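Local coordinates for protein glycoside hydrolase family 81 (Clostridium thermocellum, PDB 6FOP) that probably hydrolyses beta-1,3-glucans such as laminarin, as a family 81 glycoside hydrolase linked to the cellulosome, at residues A[609-621]-A[633-645]. Residues are numbered along the deposited sequence; the frame is centred on the assembly and turned at random.
Sequences SQPPNWKDIQYMY and MWNESIVPEDGES. With MG (magnesium ion), chain Z.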
loop_
_atom_site.group_PDB
_atom_site.type_symbol
_atom_site.label_atom_id
_atom_site.label_comp_id
_atom_site.label_asym_id
_atom_site.label_seq_id
_atom_site.Cartn_x
_atom_site.Cartn_y
_atom_site.Cartn_z
ATOM N N SER A 609 24.421 21.954 7.338
ATOM C CA SER A 609 24.141 21.801 8.792
ATOM C C SER A 609 22.676 21.964 9.154
ATOM O O SER A 609 22.283 21.582 10.250
ATOM C CB SER A 609 24.993 22.779 9.592
ATOM O OG SER A 609 25.011 24.031 8.959
ATOM N N GLN A 610 21.895 22.511 8.217
ATOM C CA GLN A 610 20.432 22.581 8.279
ATOM C C GLN A 610 19.897 22.187 6.905
ATOM O O GLN A 610 20.616 22.254 5.920
ATOM C CB GLN A 610 19.955 24.000 8.645
ATOM C CG GLN A 610 20.136 24.299 10.108
ATOM C CD GLN A 610 19.829 25.752 10.473
ATOM O OE1 GLN A 610 19.585 26.596 9.614
ATOM N NE2 GLN A 610 19.811 26.020 11.762
ATOM N N PRO A 611 18.622 21.793 6.829
ATOM C CA PRO A 611 18.095 21.393 5.506
ATOM C C PRO A 611 18.206 22.524 4.496
ATOM O O PRO A 611 17.970 23.680 4.865
ATOM C CB PRO A 611 16.622 21.088 5.771
ATOM C CG PRO A 611 16.493 20.976 7.249
ATOM C CD PRO A 611 17.584 21.764 7.870
ATOM N N PRO A 612 18.621 22.246 3.263
ATOM C CA PRO A 612 18.734 23.352 2.285
ATOM C C PRO A 612 17.385 23.891 1.819
ATOM O O PRO A 612 17.288 25.040 1.376
ATOM C CB PRO A 612 19.510 22.704 1.131
ATOM C CG PRO A 612 19.134 21.259 1.226
ATOM C CD PRO A 612 19.125 20.980 2.703
ATOM N N ASN A 613 16.382 23.022 1.887
ATOM C CA ASN A 613 15.039 23.312 1.462
ATOM C C ASN A 613 14.060 22.359 2.165
ATOM O O ASN A 613 14.485 21.490 2.935
ATOM C CB ASN A 613 14.908 23.302 -0.075
ATOM C CG ASN A 613 15.083 21.935 -0.697
ATOM O OD1 ASN A 613 15.606 21.003 -0.083
ATOM N ND2 ASN A 613 14.643 21.826 -1.920
ATOM N N TRP A 614 12.767 22.578 1.966
ATOM C CA TRP A 614 11.722 21.885 2.746
ATOM C C TRP A 614 12.018 21.895 4.240
ATOM O O TRP A 614 11.792 20.921 4.962
ATOM C CB TRP A 614 11.469 20.463 2.227
ATOM C CG TRP A 614 10.737 20.407 0.936
ATOM C CD1 TRP A 614 10.445 21.439 0.083
ATOM C CD2 TRP A 614 10.187 19.220 0.316
ATOM N NE1 TRP A 614 9.752 20.973 -1.005
ATOM C CE2 TRP A 614 9.605 19.618 -0.903
ATOM C CE3 TRP A 614 10.145 17.880 0.678
ATOM C CZ2 TRP A 614 8.980 18.712 -1.771
ATOM C CZ3 TRP A 614 9.522 16.979 -0.175
ATOM C CH2 TRP A 614 8.957 17.402 -1.391
ATOM N N LYS A 615 12.480 23.069 4.716
ATOM C CA LYS A 615 12.820 23.180 6.133
ATOM C C LYS A 615 11.587 22.998 7.025
ATOM O O LYS A 615 11.697 22.462 8.128
ATOM C CB LYS A 615 13.421 24.545 6.451
ATOM C CG LYS A 615 14.840 24.772 5.958
ATOM C CD LYS A 615 15.309 26.161 6.402
ATOM C CE LYS A 615 16.807 26.356 6.282
ATOM N NZ LYS A 615 17.211 26.432 4.859
ATOM N N ASP A 616 10.421 23.475 6.554
ATOM C CA ASP A 616 9.164 23.251 7.298
ATOM C C ASP A 616 8.874 21.762 7.530
ATOM O O ASP A 616 8.662 21.328 8.667
ATOM C CB ASP A 616 7.952 23.954 6.679
ATOM C CG ASP A 616 7.764 23.715 5.182
ATOM O OD1 ASP A 616 8.648 23.141 4.488
ATOM O OD2 ASP A 616 6.687 24.100 4.695
ATOM N N ILE A 617 8.912 20.984 6.449
ATOM C CA ILE A 617 8.663 19.540 6.534
ATOM C C ILE A 617 9.713 18.917 7.456
ATOM O O ILE A 617 9.381 18.090 8.318
ATOM C CB ILE A 617 8.733 18.902 5.151
ATOM C CG1 ILE A 617 7.733 19.505 4.171
ATOM C CG2 ILE A 617 8.548 17.400 5.231
ATOM C CD1 ILE A 617 6.314 19.463 4.595
ATOM N N GLN A 618 10.991 19.299 7.272
ATOM C CA GLN A 618 12.062 18.676 8.062
ATOM C C GLN A 618 12.002 19.047 9.525
ATOM O O GLN A 618 12.308 18.226 10.395
ATOM C CB GLN A 618 13.435 19.017 7.501
ATOM C CG GLN A 618 13.699 18.402 6.142
ATOM C CD GLN A 618 13.781 16.901 6.188
ATOM O OE1 GLN A 618 13.948 16.320 7.252
ATOM N NE2 GLN A 618 13.726 16.273 5.013
ATOM N N TYR A 619 11.621 20.298 9.822
ATOM C CA TYR A 619 11.537 20.668 11.240
ATOM C C TYR A 619 10.298 20.088 11.926
ATOM O O TYR A 619 10.362 19.767 13.124
ATOM C CB TYR A 619 11.619 22.180 11.429
ATOM C CG TYR A 619 12.899 22.830 10.938
ATOM C CD1 TYR A 619 14.096 22.127 10.865
ATOM C CD2 TYR A 619 12.904 24.160 10.567
ATOM C CE1 TYR A 619 15.273 22.728 10.452
ATOM C CE2 TYR A 619 14.074 24.769 10.133
ATOM C CZ TYR A 619 15.244 24.051 10.043
ATOM O OH TYR A 619 16.407 24.657 9.634
ATOM N N MET A 620 9.195 19.885 11.190
ATOM C CA MET A 620 8.068 19.127 11.744
ATOM C C MET A 620 8.471 17.697 12.082
ATOM O O MET A 620 8.094 17.161 13.137
ATOM C CB MET A 620 6.898 19.121 10.786
ATOM C CG MET A 620 6.200 20.467 10.691
ATOM S SD MET A 620 4.686 20.288 9.715
ATOM C CE MET A 620 5.320 20.157 8.056
ATOM N N TYR A 621 9.299 17.094 11.210
ATOM C CA TYR A 621 9.808 15.746 11.438
ATOM C C TYR A 621 10.761 15.707 12.642
ATOM O O TYR A 621 10.608 14.883 13.554
ATOM C CB TYR A 621 10.536 15.290 10.186
ATOM C CG TYR A 621 11.104 13.907 10.262
ATOM C CD1 TYR A 621 10.259 12.790 10.194
ATOM C CD2 TYR A 621 12.479 13.692 10.322
ATOM C CE1 TYR A 621 10.773 11.509 10.260
ATOM C CE2 TYR A 621 12.993 12.404 10.362
ATOM C CZ TYR A 621 12.138 11.315 10.336
ATOM O OH TYR A 621 12.675 10.026 10.356
ATOM N N MET A 633 14.881 26.521 15.224
ATOM C CA MET A 633 15.302 26.575 13.822
ATOM C C MET A 633 14.210 27.112 12.911
ATOM O O MET A 633 14.495 27.705 11.870
ATOM C CB MET A 633 15.777 25.214 13.324
ATOM C CG MET A 633 17.007 24.704 14.046
ATOM S SD MET A 633 17.673 23.184 13.369
ATOM C CE MET A 633 16.428 21.987 13.837
ATOM N N TRP A 634 12.952 26.866 13.266
ATOM C CA TRP A 634 11.883 27.379 12.461
ATOM C C TRP A 634 11.915 28.913 12.467
ATOM O O TRP A 634 12.255 29.550 13.462
ATOM C CB TRP A 634 10.531 26.874 12.989
ATOM C CG TRP A 634 9.380 27.286 12.101
ATOM C CD1 TRP A 634 8.916 26.624 11.026
ATOM C CD2 TRP A 634 8.592 28.480 12.198
ATOM N NE1 TRP A 634 7.876 27.310 10.430
ATOM C CE2 TRP A 634 7.687 28.479 11.114
ATOM C CE3 TRP A 634 8.621 29.592 13.039
ATOM C CZ2 TRP A 634 6.746 29.487 10.923
ATOM C CZ3 TRP A 634 7.676 30.599 12.834
ATOM C CH2 TRP A 634 6.788 30.554 11.779
ATOM N N ASN A 635 11.518 29.504 11.343
ATOM C CA ASN A 635 11.261 30.938 11.307
ATOM C C ASN A 635 10.345 31.290 10.154
ATOM O O ASN A 635 10.037 30.440 9.299
ATOM C CB ASN A 635 12.579 31.698 11.174
ATOM C CG ASN A 635 13.309 31.336 9.898
ATOM O OD1 ASN A 635 12.874 31.708 8.815
ATOM N ND2 ASN A 635 14.434 30.651 10.027
ATOM N N GLU A 636 9.854 32.521 10.165
ATOM C CA GLU A 636 8.930 32.998 9.150
ATOM C C GLU A 636 9.498 33.223 7.789
ATOM O O GLU A 636 8.715 33.514 6.878
ATOM C CB GLU A 636 8.391 34.370 9.558
ATOM C CG GLU A 636 7.425 34.246 10.670
ATOM C CD GLU A 636 6.592 35.506 10.884
ATOM O OE1 GLU A 636 6.102 36.148 9.901
ATOM O OE2 GLU A 636 6.322 35.749 12.066
ATOM N N SER A 637 10.820 33.198 7.629
ATOM C CA SER A 637 11.428 33.320 6.282
ATOM C C SER A 637 11.225 32.077 5.453
ATOM O O SER A 637 11.361 32.134 4.242
ATOM C CB SER A 637 12.960 33.570 6.330
ATOM O OG SER A 637 13.744 32.337 6.417
ATOM N N ILE A 638 10.949 30.953 6.095
ATOM C CA ILE A 638 10.758 29.716 5.348
ATOM C C ILE A 638 9.541 29.834 4.462
ATOM O O ILE A 638 8.464 30.164 4.944
ATOM C CB ILE A 638 10.609 28.513 6.304
ATOM C CG1 ILE A 638 11.884 28.315 7.120
ATOM C CG2 ILE A 638 10.289 27.247 5.530
ATOM C CD1 ILE A 638 11.723 27.383 8.288
ATOM N N VAL A 639 9.706 29.614 3.169
ATOM C CA VAL A 639 8.568 29.612 2.260
ATOM C C VAL A 639 7.954 28.207 2.339
ATOM O O VAL A 639 8.642 27.235 2.059
ATOM C CB VAL A 639 9.011 29.924 0.820
ATOM C CG1 VAL A 639 7.828 29.840 -0.132
ATOM C CG2 VAL A 639 9.629 31.324 0.766
ATOM N N PRO A 640 6.693 28.080 2.766
ATOM C CA PRO A 640 6.107 26.748 2.937
ATOM C C PRO A 640 6.170 25.886 1.700
ATOM O O PRO A 640 5.984 26.387 0.585
ATOM C CB PRO A 640 4.643 27.048 3.301
ATOM C CG PRO A 640 4.721 28.378 3.985
ATOM C CD PRO A 640 5.751 29.132 3.199
ATOM N N GLU A 641 6.421 24.599 1.907
ATOM C CA GLU A 641 6.108 23.611 0.901
ATOM C C GLU A 641 4.642 23.815 0.458
ATOM O O GLU A 641 3.793 24.246 1.249
ATOM C CB GLU A 641 6.400 22.203 1.424
ATOM C CG GLU A 641 6.354 21.122 0.351
ATOM C CD GLU A 641 4.973 20.627 -0.010
ATOM O OE1 GLU A 641 4.082 20.681 0.854
ATOM O OE2 GLU A 641 4.782 20.208 -1.185
ATOM N N ASP A 642 4.337 23.579 -0.815
ATOM C CA ASP A 642 3.033 23.995 -1.326
ATOM C C ASP A 642 1.786 23.410 -0.626
ATOM O O ASP A 642 0.714 24.032 -0.647
ATOM C CB ASP A 642 2.942 23.676 -2.825
ATOM C CG ASP A 642 3.972 24.435 -3.658
ATOM O OD1 ASP A 642 3.892 25.662 -3.770
ATOM O OD2 ASP A 642 4.879 23.784 -4.224
ATOM N N GLY A 643 1.922 22.234 -0.015
ATOM C CA GLY A 643 0.847 21.640 0.729
ATOM C C GLY A 643 0.789 22.012 2.206
ATOM O O GLY A 643 -0.092 21.535 2.923
ATOM N N GLU A 644 1.731 22.847 2.648
ATOM C CA GLU A 644 1.872 23.215 4.050
ATOM C C GLU A 644 1.534 24.711 4.253
ATOM O O GLU A 644 1.404 25.470 3.300
ATOM C CB GLU A 644 3.324 22.993 4.484
ATOM C CG GLU A 644 3.543 21.789 5.310
ATOM C CD GLU A 644 2.654 21.678 6.555
ATOM O OE1 GLU A 644 2.121 22.654 7.157
ATOM O OE2 GLU A 644 2.496 20.552 6.955
ATOM N N SER A 645 1.398 25.085 5.522
ATOM C CA SER A 645 1.212 26.488 5.886
ATOM C C SER A 645 2.087 26.807 7.076
ATOM O O SER A 645 2.361 25.950 7.911
ATOM C CB SER A 645 -0.261 26.776 6.214
ATOM O OG SER A 645 -0.742 26.100 7.357
HETATM MG MG MG Z . 12.189 30.002 15.721
HETATM O O HOH W 1 9.749 24.766 2.570
HETATM O O HOH W 2 16.083 27.366 9.700
HETATM O O HOH W 3 10.005 30.690 16.359
#
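The loop joining helices 627-633 and 646-659 wraps across the first turns of helix 615-622 in the helical C-terminal domain, with Asp616 and Tyr619 as its two anchors. Asp616 sends OD2 to the backbone N of Glu641 (2.8 Å), which meets it on the syn side, 19° out of the carboxylate plane. With CG set between the backbone N and the carbonyl carbon (chi1 50°), the carboxylate stays close to its own helix, where OD1 takes a weak bond from Ile617 N. One water donates to Asp616 OD1 and Val639 O; another links Tyr619 OH to Met633 O. Beside this grip, Glu641 CG lies over one face of the Trp614 indole, 3.7 Å from NE1, while OE1 accepts from Gly643 N and OE2 forms a salt bridge with Lys344. At the other end, Met633 CB sits over one face of the Tyr619 ring, 3.5 Å from CZ, and the bend at its thioether lays CE against Tyr619 CE1. The next carbonyl, Trp634 O, binds magnesium. Ile638 CD1 rests against both Lys615 CB and Tyr619 CE2. The polar links thus reach the loop through its backbone, one carboxylate serving a loop amide, a water and, weakly, a helix amide, while loop side chains supply apolar cover.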